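Long-range contacts in autoinducer 2-binding protein LsrB (Clostridium saccharobutylicum DSM 13864, PDB 6DSP), which binds the quorum-sensing signal autoinducer-2 in the cleft of a periplasmic-binding-protein fold, as an LsrB-family receptor: residues Tyr156-Ser161 and Glu174-Ile179; Val293-Lys298 and Val307-Asn312. All coordinates share one frame; numbering follows the deposited sequence.

Contact 1 of 2, residues Tyr156-Ser161 and Glu174-Ile179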
loop_
_atom_site.group_PDB
_atom_site.type_symbol
_atom_site.label_atom_id
_atom_site.label_comp_id
_atom_site.label_asym_id
_atom_site.label_seq_id
_atom_site.Cartn_x
_atom_site.Cartn_y
_atom_site.Cartn_z
ATOM N N TYR A 156 7.646 3.258 -20.646
ATOM C CA TYR A 156 6.823 3.088 -19.449
ATOM C C TYR A 156 6.939 4.309 -18.544
ATOM O O TYR A 156 7.799 5.175 -18.716
ATOM C CB TYR A 156 7.233 1.828 -18.669
ATOM C CG TYR A 156 8.522 2.027 -17.923
ATOM C CD1 TYR A 156 9.771 1.906 -18.565
ATOM C CD2 TYR A 156 8.514 2.354 -16.579
ATOM C CE1 TYR A 156 10.936 2.128 -17.864
ATOM C CE2 TYR A 156 9.684 2.572 -15.886
ATOM C CZ TYR A 156 10.869 2.482 -16.520
ATOM O OH TYR A 156 12.021 2.697 -15.813
ATOM N N CYS A 157 6.057 4.349 -17.549
ATOM C CA CYS A 157 6.237 5.282 -16.433
ATOM C C CYS A 157 5.460 4.759 -15.246
ATOM O O CYS A 157 4.727 3.769 -15.341
ATOM C CB CYS A 157 5.783 6.719 -16.784
ATOM S SG CYS A 157 4.012 6.984 -16.934
ATOM N N TRP A 158 5.622 5.456 -14.116
ATOM C CA TRP A 158 4.923 5.163 -12.870
ATOM C C TRP A 158 3.847 6.226 -12.625
ATOM O O TRP A 158 4.054 7.415 -12.915
ATOM C CB TRP A 158 5.899 5.184 -11.678
ATOM C CG TRP A 158 6.982 4.157 -11.739
ATOM C CD1 TRP A 158 8.096 4.182 -12.530
ATOM C CD2 TRP A 158 7.084 2.986 -10.929
ATOM N NE1 TRP A 158 8.867 3.066 -12.277
ATOM C CE2 TRP A 158 8.272 2.322 -11.294
ATOM C CE3 TRP A 158 6.288 2.436 -9.923
ATOM C CZ2 TRP A 158 8.661 1.111 -10.715
ATOM C CZ3 TRP A 158 6.668 1.251 -9.341
ATOM C CH2 TRP A 158 7.851 0.603 -9.719
ATOM N N HIS A 159 2.691 5.782 -12.133
ATOM C CA HIS A 159 1.553 6.650 -11.769
ATOM C C HIS A 159 1.101 6.208 -10.384
ATOM O O HIS A 159 0.604 5.090 -10.215
ATOM C CB HIS A 159 0.421 6.493 -12.800
ATOM C CG HIS A 159 -0.846 7.224 -12.437
ATOM N ND1 HIS A 159 -2.013 7.085 -13.166
ATOM C CD2 HIS A 159 -1.142 8.061 -11.404
ATOM C CE1 HIS A 159 -2.971 7.809 -12.603
ATOM N NE2 HIS A 159 -2.470 8.406 -11.534
ATOM N N TYR A 160 1.308 7.065 -9.386
ATOM C CA TYR A 160 0.891 6.697 -8.028
ATOM C C TYR A 160 0.425 7.951 -7.291
ATOM O O TYR A 160 0.023 8.939 -7.911
ATOM C CB TYR A 160 1.939 5.811 -7.344
ATOM C CG TYR A 160 3.354 6.319 -7.214
ATOM C CD1 TYR A 160 4.249 6.243 -8.273
ATOM C CD2 TYR A 160 3.813 6.807 -5.991
ATOM C CE1 TYR A 160 5.583 6.619 -8.101
ATOM C CE2 TYR A 160 5.134 7.206 -5.839
ATOM C CZ TYR A 160 6.006 7.102 -6.901
ATOM O OH TYR A 160 7.321 7.446 -6.761
ATOM N N SER A 161 0.427 7.891 -5.957
ATOM C CA SER A 161 -0.245 8.919 -5.164
ATOM C C SER A 161 0.535 10.224 -5.075
ATOM O O SER A 161 0.013 11.282 -5.417
ATOM C CB SER A 161 -0.570 8.378 -3.781
ATOM O OG SER A 161 0.607 8.022 -3.065
ATOM N N GLU A 174 12.948 0.824 -5.782
ATOM C CA GLU A 174 13.435 -0.531 -6.023
ATOM C C GLU A 174 13.038 -1.033 -7.400
ATOM O O GLU A 174 13.834 -1.731 -8.053
ATOM C CB GLU A 174 12.915 -1.469 -4.944
ATOM C CG GLU A 174 13.567 -1.219 -3.573
ATOM C CD GLU A 174 15.082 -1.290 -3.658
ATOM O OE1 GLU A 174 15.582 -2.237 -4.284
ATOM O OE2 GLU A 174 15.752 -0.365 -3.150
ATOM N N GLY A 175 11.837 -0.693 -7.871
ATOM C CA GLY A 175 11.424 -1.108 -9.202
ATOM C C GLY A 175 12.275 -0.471 -10.283
ATOM O O GLY A 175 12.639 -1.127 -11.260
ATOM N N GLU A 176 12.628 0.802 -10.106
ATOM C CA GLU A 176 13.501 1.467 -11.067
ATOM C C GLU A 176 14.885 0.834 -11.088
ATOM O O GLU A 176 15.471 0.670 -12.159
ATOM C CB GLU A 176 13.614 2.963 -10.771
ATOM C CG GLU A 176 12.409 3.787 -11.186
ATOM C CD GLU A 176 12.290 3.876 -12.707
ATOM O OE1 GLU A 176 11.573 3.066 -13.266
ATOM O OE2 GLU A 176 12.964 4.705 -13.369
ATOM N N LYS A 177 15.449 0.514 -9.918
ATOM C CA LYS A 177 16.748 -0.159 -9.898
ATOM C C LYS A 177 16.673 -1.494 -10.629
ATOM O O LYS A 177 17.587 -1.857 -11.389
ATOM C CB LYS A 177 17.184 -0.375 -8.447
ATOM C CG LYS A 177 17.619 0.857 -7.697
ATOM C CD LYS A 177 17.981 0.433 -6.274
ATOM C CE LYS A 177 18.278 1.599 -5.373
ATOM N NZ LYS A 177 18.295 1.144 -3.936
ATOM N N TYR A 178 15.591 -2.232 -10.418
ATOM C CA TYR A 178 15.411 -3.532 -11.047
ATOM C C TYR A 178 15.287 -3.388 -12.555
ATOM O O TYR A 178 15.935 -4.126 -13.313
ATOM C CB TYR A 178 14.182 -4.196 -10.442
ATOM C CG TYR A 178 13.832 -5.582 -10.948
ATOM C CD1 TYR A 178 14.622 -6.693 -10.639
ATOM C CD2 TYR A 178 12.684 -5.783 -11.704
ATOM C CE1 TYR A 178 14.277 -7.944 -11.073
ATOM C CE2 TYR A 178 12.340 -7.026 -12.139
ATOM C CZ TYR A 178 13.135 -8.111 -11.824
ATOM O OH TYR A 178 12.781 -9.363 -12.229
ATOM N N ILE A 179 14.469 -2.440 -13.015
ATOM C CA ILE A 179 14.336 -2.207 -14.457
ATOM C C ILE A 179 15.676 -1.841 -15.069
ATOM O O ILE A 179 16.062 -2.361 -16.124
ATOM C CB ILE A 179 13.285 -1.114 -14.738
ATOM C CG1 ILE A 179 11.882 -1.637 -14.405
ATOM C CG2 ILE A 179 13.367 -0.643 -16.200
ATOM C CD1 ILE A 179 10.812 -0.555 -14.395
#
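Tyr-156 and Trp-158, two residues apart on strand 155-160, both donate a hydrogen bond to one carboxylate oxygen of Glu-176 on helix 166-182. The phenol OH of Tyr-156 lies 2.6 Å from Glu-176 OE1 and meets its syn lone pair, on the side of the other oxygen. Trp-158 NE1 reaches the same OE1 at 2.9 Å with an N-H...O angle of 156°. The oxygen sits near the indole plane, while NE1 stands above the carboxylate plane, so the two donors come from different directions. The glutamate chain bends at chi2, -70°, which sets CD; the carboxylate plane stands perpendicular to the indole.

Apolar packing flanks this pair of bonds. Ile-179 meets the Tyr-156 side chain tip to tip, CD1 being 3.6 Å from CE2, and its CG2 lies beside the hydroxyl. Further along, the Trp-158 benzo edge abuts the backbone of Gly-175, CZ2 to CA 3.9 Å; a CB there would clash with CH2, so the glycine admits the indole.

Strand and helix run nearly antiparallel, 171° between segment axes, as befits the first half of a beta-alpha-beta crossover completed by strand 187-195. There Asn-188 binds Glu-176 OE2, and Lys-180 adds a long, weak ion pair. Hydrogen bonds to both oxygens restrain the carboxylate's rotation and, with Lys-180, probably stabilise its negative charge within a largely buried interface.

Contact 2 of 2, residues Val293-Lys298 and Val307-Asn312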
loop_
_atom_site.group_PDB
_atom_site.type_symbol
_atom_site.label_atom_id
_atom_site.label_comp_id
_atom_site.label_asym_id
_atom_site.label_seq_id
_atom_site.Cartn_x
_atom_site.Cartn_y
_atom_site.Cartn_z
ATOM N N VAL A 293 7.100 -6.089 23.281
ATOM C CA VAL A 293 7.395 -6.666 21.985
ATOM C C VAL A 293 8.774 -6.185 21.568
ATOM O O VAL A 293 9.042 -4.977 21.583
ATOM C CB VAL A 293 6.347 -6.221 20.949
ATOM C CG1 VAL A 293 6.787 -6.643 19.571
ATOM C CG2 VAL A 293 4.984 -6.825 21.284
ATOM N N LYS A 294 9.653 -7.122 21.205
ATOM C CA LYS A 294 10.989 -6.790 20.722
ATOM C C LYS A 294 11.303 -7.560 19.452
ATOM O O LYS A 294 10.730 -8.611 19.186
ATOM C CB LYS A 294 12.058 -7.093 21.777
ATOM C CG LYS A 294 11.939 -6.139 22.946
ATOM C CD LYS A 294 13.014 -6.395 23.982
ATOM C CE LYS A 294 12.940 -5.337 25.079
ATOM N NZ LYS A 294 11.582 -5.176 25.605
ATOM N N VAL A 295 12.228 -7.000 18.665
ATOM C CA VAL A 295 12.723 -7.688 17.481
ATOM C C VAL A 295 13.183 -9.083 17.865
ATOM O O VAL A 295 13.892 -9.276 18.863
ATOM C CB VAL A 295 13.844 -6.866 16.816
ATOM C CG1 VAL A 295 14.502 -7.667 15.671
ATOM C CG2 VAL A 295 13.294 -5.550 16.285
ATOM N N GLY A 296 12.763 -10.064 17.067
ATOM C CA GLY A 296 13.054 -11.458 17.309
ATOM C C GLY A 296 11.936 -12.218 17.991
ATOM O O GLY A 296 11.943 -13.456 17.956
ATOM N N ASP A 297 10.970 -11.516 18.600
ATOM C CA ASP A 297 9.862 -12.190 19.264
ATOM C C ASP A 297 8.979 -12.885 18.233
ATOM O O ASP A 297 8.756 -12.370 17.134
ATOM C CB ASP A 297 8.999 -11.193 20.054
ATOM C CG ASP A 297 9.655 -10.717 21.350
ATOM O OD1 ASP A 297 10.735 -11.233 21.710
ATOM O OD2 ASP A 297 9.055 -9.831 22.011
ATOM N N LYS A 298 8.458 -14.051 18.602
ATOM C CA LYS A 298 7.418 -14.736 17.852
ATOM C C LYS A 298 6.135 -14.639 18.661
ATOM O O LYS A 298 6.094 -15.069 19.815
ATOM C CB LYS A 298 7.809 -16.194 17.637
ATOM C CG LYS A 298 9.048 -16.325 16.773
ATOM C CD LYS A 298 9.440 -17.783 16.616
ATOM C CE LYS A 298 10.654 -17.916 15.720
ATOM N NZ LYS A 298 10.348 -17.362 14.379
ATOM N N VAL A 307 3.627 -14.706 14.171
ATOM C CA VAL A 307 4.392 -13.711 13.437
ATOM C C VAL A 307 5.726 -13.508 14.135
ATOM O O VAL A 307 5.859 -13.735 15.343
ATOM C CB VAL A 307 3.629 -12.380 13.277
ATOM C CG1 VAL A 307 2.291 -12.661 12.629
ATOM C CG2 VAL A 307 3.460 -11.678 14.616
ATOM N N GLU A 308 6.727 -13.094 13.359
ATOM C CA GLU A 308 8.050 -12.793 13.887
ATOM C C GLU A 308 8.325 -11.309 13.696
ATOM O O GLU A 308 8.156 -10.785 12.590
ATOM C CB GLU A 308 9.132 -13.636 13.196
ATOM C CG GLU A 308 10.509 -13.387 13.792
ATOM C CD GLU A 308 11.615 -14.058 13.020
ATOM O OE1 GLU A 308 11.297 -14.872 12.132
ATOM O OE2 GLU A 308 12.802 -13.761 13.297
ATOM N N VAL A 309 8.757 -10.635 14.756
ATOM C CA VAL A 309 9.112 -9.219 14.636
ATOM C C VAL A 309 10.519 -9.110 14.062
ATOM O O VAL A 309 11.478 -9.642 14.629
ATOM C CB VAL A 309 9.012 -8.496 15.984
ATOM C CG1 VAL A 309 9.291 -6.991 15.824
ATOM C CG2 VAL A 309 7.627 -8.722 16.584
ATOM N N MET A 310 10.643 -8.407 12.940
ATOM C CA MET A 310 11.879 -8.234 12.191
ATOM C C MET A 310 12.482 -6.866 12.450
ATOM O O MET A 310 11.774 -5.928 12.834
ATOM C CB MET A 310 11.605 -8.344 10.683
ATOM C CG MET A 310 10.713 -9.513 10.317
ATOM S SD MET A 310 11.349 -11.091 10.878
ATOM C CE MET A 310 12.826 -11.148 9.890
ATOM N N PRO A 311 13.778 -6.678 12.213
ATOM C CA PRO A 311 14.359 -5.328 12.344
ATOM C C PRO A 311 13.800 -4.369 11.304
ATOM O O PRO A 311 13.359 -4.762 10.221
ATOM C CB PRO A 311 15.860 -5.559 12.113
ATOM C CG PRO A 311 15.983 -6.848 11.526
ATOM C CD PRO A 311 14.771 -7.681 11.798
ATOM N N ASN A 312 13.868 -3.081 11.642
ATOM C CA ASN A 312 13.368 -2.045 10.740
ATOM C C ASN A 312 14.057 -2.094 9.378
ATOM O O ASN A 312 13.453 -1.728 8.355
ATOM C CB ASN A 312 13.595 -0.681 11.367
ATOM C CG ASN A 312 12.651 -0.435 12.515
ATOM O OD1 ASN A 312 11.508 -0.895 12.507
ATOM N ND2 ASN A 312 13.139 0.265 13.519
#
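An antiparallel pairing at the edge of the eight-stranded mixed sheet joins Val-293-Lys-298, the turn leading into outermost strand 298-301, to Val-307-Asn-312 on strand 305-311. Gly-296 N donates to Val-309 O at 2.8 Å, and Val-309 N returns a bond to Asp-297 O at 2.9 Å, with N-H...O angles of 168° and 165°. Lys-298 and Glu-308 follow as a non-hydrogen-bonded pair.

Lys-294 to Asp-297 form a type II beta turn. Gly-296, with a positive phi, takes the turn position where a CB would jam against the preceding carbonyl. Asp-297 OD2 accepts from Lys-294 N, tying the two ends of the turn together.

Val-309 is the apolar centre. Its CG2 packs 3.7 Å from Val-293 CG1, the two side chains crossing at about a right angle, while CB rests on Lys-294 O. Val-295 CG1 touches Pro-311 CD at 3.9 Å. Ile-299 of the edge strand also touches Val-293 and Val-309.

On the exposed side the Lys-298 chain bends at its last torsion, chi4 -60°, and a salt bridge joins its NZ to Glu-308 OE1 at 3.5 Å.

Both segments of contact 1 precede those of contact 2 in the sequence, and the centres of the two contacts lie 30 Å apart, with nearest atoms about 12 Å from each other. They share no strand, helix or sheet. Residues 156-161 and 174-179 belong to the four-stranded parallel sheet and one of its helices, whereas 293-298 and 307-312 lie at the edge of the eight-stranded mixed sheet. These sheets form the cores of the two lobes that enclose the ligand cleft. The Trp-158 side chain is about 10 Å from bound autoinducer-2 and touches the pocket residue Asn-223, so contact 1 lies near the pocket without lining it, while contact 2 lies at the surface edge of the other lobe.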